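Local coordinates for protein ebony (Drosophila melanogaster, PDB 6DYM) that probably joins beta-alanine to amines such as dopamine and histamine, this chain being its C-terminal condensation domain, where the amide bond is likely to form, at residues A[20-25]-A[39-44]. Sequence-based numbering, arbitrary orientation.
Sequences IIVASF and VLRTDY
In the two-helix connection between strands 4-8 and 62-66 of what looks like a GNAT-type acyltransferase fold, Phe25 at the end of helix 14-25 meets Tyr44 in the first turn of helix 41-58. The Tyr44 ring turns one face to the phenylalanine, whose CB sits over it, 3.7 Å from CE1 of Tyr44, in a CH-pi contact displaced toward the rim. The Phe25 ring runs on past that face rather than lying flat against it: the planes meet at 64°, an offset edge-to-face pair with the phenylalanine supplying the edge. CD2 of Phe25 leads, 3.9 Å from CD1 of Tyr44, and the Phe25 side chain also touches Met124 on strand 119-127. With CG of Tyr44 anti to its carbonyl carbon (chi1 -60°), the phenol reaches across to helix 14-25, and its OH is hydrogen-bonded to Glu32 in the loop joining the two helices. Tyr44 also touches Tyr26 and Leu93, which places this buried ring between helix 14-25, its connecting loop and helix 93-111. A leucine in its place would probably leave Glu32 without its phenol partner and Phe25 CB without a flat face to rest on. The other half of the contact is aliphatic, where the two segments come closest, 6.0 Å between CA of Val22 and CA of Arg41. The arginine uses its stem here: its extended chain crosses the valine at about a right angle, and CG1 of Val22 packs 3.8 Å from CB of Arg41. The second methyl is turned to the tyrosine, with CG2 of Val22 4.2 Å from CB of Tyr44.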
loop_
_atom_site.group_PDB
_atom_site.type_symbol
_atom_site.label_atom_id
_atom_site.label_comp_id
_atom_site.label_asym_id
_atom_site.label_seq_id
_atom_site.Cartn_x
_atom_site.Cartn_y
_atom_site.Cartn_z
ATOM N N ILE A 20 9.029 -9.343 3.028
ATOM C CA ILE A 20 7.572 -9.425 3.007
ATOM C C ILE A 20 7.008 -8.697 1.792
ATOM O O ILE A 20 6.127 -9.216 1.097
ATOM C CB ILE A 20 6.985 -8.885 4.324
ATOM C CG1 ILE A 20 7.176 -9.916 5.438
ATOM C CG2 ILE A 20 5.499 -8.545 4.161
ATOM C CD1 ILE A 20 6.500 -9.553 6.732
ATOM N N ILE A 21 7.512 -7.493 1.509
ATOM C CA ILE A 21 6.974 -6.706 0.402
ATOM C C ILE A 21 7.301 -7.360 -0.936
ATOM O O ILE A 21 6.441 -7.452 -1.821
ATOM C CB ILE A 21 7.497 -5.260 0.470
ATOM C CG1 ILE A 21 6.885 -4.521 1.666
ATOM C CG2 ILE A 21 7.206 -4.523 -0.829
ATOM C CD1 ILE A 21 5.369 -4.413 1.616
ATOM N N VAL A 22 8.542 -7.823 -1.106
ATOM C CA VAL A 22 8.933 -8.454 -2.366
ATOM C C VAL A 22 8.079 -9.689 -2.626
ATOM O O VAL A 22 7.552 -9.882 -3.728
ATOM C CB VAL A 22 10.435 -8.797 -2.352
ATOM C CG1 VAL A 22 10.781 -9.750 -3.491
ATOM C CG2 VAL A 22 11.267 -7.532 -2.444
ATOM N N ALA A 23 7.919 -10.537 -1.608
ATOM C CA ALA A 23 7.093 -11.730 -1.768
ATOM C C ALA A 23 5.635 -11.365 -2.020
ATOM O O ALA A 23 4.965 -11.997 -2.846
ATOM C CB ALA A 23 7.213 -12.621 -0.533
ATOM N N SER A 24 5.129 -10.342 -1.326
ATOM C CA SER A 24 3.713 -10.009 -1.428
ATOM C C SER A 24 3.371 -9.370 -2.768
ATOM O O SER A 24 2.242 -9.521 -3.250
ATOM C CB SER A 24 3.305 -9.090 -0.277
ATOM O OG SER A 24 2.159 -8.326 -0.607
ATOM N N PHE A 25 4.314 -8.658 -3.386
ATOM C CA PHE A 25 4.026 -7.946 -4.627
ATOM C C PHE A 25 4.524 -8.685 -5.864
ATOM O O PHE A 25 3.746 -8.903 -6.797
ATOM C CB PHE A 25 4.625 -6.530 -4.600
ATOM C CG PHE A 25 4.024 -5.625 -3.553
ATOM C CD1 PHE A 25 2.904 -6.009 -2.828
ATOM C CD2 PHE A 25 4.577 -4.378 -3.305
ATOM C CE1 PHE A 25 2.358 -5.174 -1.863
ATOM C CE2 PHE A 25 4.033 -3.536 -2.343
ATOM C CZ PHE A 25 2.922 -3.937 -1.621
ATOM N N VAL A 39 9.907 -6.639 -15.021
ATOM C CA VAL A 39 9.743 -6.283 -13.618
ATOM C C VAL A 39 10.528 -7.292 -12.788
ATOM O O VAL A 39 10.338 -8.509 -12.925
ATOM C CB VAL A 39 8.261 -6.217 -13.209
ATOM C CG1 VAL A 39 7.536 -7.543 -13.474
ATOM C CG2 VAL A 39 8.134 -5.797 -11.749
ATOM N N LEU A 40 11.438 -6.786 -11.957
ATOM C CA LEU A 40 12.321 -7.608 -11.146
ATOM C C LEU A 40 12.050 -7.359 -9.668
ATOM O O LEU A 40 11.526 -6.313 -9.279
ATOM C CB LEU A 40 13.796 -7.318 -11.460
ATOM C CG LEU A 40 14.151 -7.032 -12.921
ATOM C CD1 LEU A 40 15.608 -6.616 -13.048
ATOM C CD2 LEU A 40 13.854 -8.239 -13.794
ATOM N N ARG A 41 12.423 -8.345 -8.844
ATOM C CA ARG A 41 12.264 -8.202 -7.399
ATOM C C ARG A 41 13.008 -6.984 -6.879
ATOM O O ARG A 41 12.521 -6.286 -5.981
ATOM C CB ARG A 41 12.763 -9.454 -6.683
ATOM C CG ARG A 41 12.116 -10.748 -7.125
ATOM C CD ARG A 41 12.895 -11.926 -6.571
ATOM N NE ARG A 41 12.639 -13.157 -7.308
ATOM C CZ ARG A 41 11.756 -14.074 -6.930
ATOM N NH1 ARG A 41 11.044 -13.890 -5.826
ATOM N NH2 ARG A 41 11.583 -15.171 -7.656
ATOM N N THR A 42 14.194 -6.709 -7.431
ATOM C CA THR A 42 14.988 -5.584 -6.953
ATOM C C THR A 42 14.320 -4.246 -7.234
ATOM O O THR A 42 14.678 -3.247 -6.602
ATOM C CB THR A 42 16.392 -5.610 -7.572
ATOM O OG1 THR A 42 16.303 -5.422 -8.992
ATOM C CG2 THR A 42 17.077 -6.937 -7.274
ATOM N N ASP A 43 13.358 -4.199 -8.159
ATOM C CA ASP A 43 12.627 -2.955 -8.385
ATOM C C ASP A 43 11.877 -2.530 -7.130
ATOM O O ASP A 43 11.803 -1.338 -6.812
ATOM C CB ASP A 43 11.665 -3.112 -9.564
ATOM C CG ASP A 43 12.377 -3.494 -10.853
ATOM O OD1 ASP A 43 13.487 -2.972 -11.094
ATOM O OD2 ASP A 43 11.827 -4.306 -11.632
ATOM N N TYR A 44 11.328 -3.495 -6.389
ATOM C CA TYR A 44 10.647 -3.170 -5.142
ATOM C C TYR A 44 11.643 -2.854 -4.031
ATOM O O TYR A 44 11.486 -1.863 -3.311
ATOM C CB TYR A 44 9.733 -4.321 -4.726
ATOM C CG TYR A 44 8.655 -4.663 -5.730
ATOM C CD1 TYR A 44 7.507 -3.885 -5.846
ATOM C CD2 TYR A 44 8.784 -5.772 -6.558
ATOM C CE1 TYR A 44 6.516 -4.206 -6.763
ATOM C CE2 TYR A 44 7.804 -6.098 -7.475
ATOM C CZ TYR A 44 6.673 -5.313 -7.574
ATOM O OH TYR A 44 5.700 -5.649 -8.488
#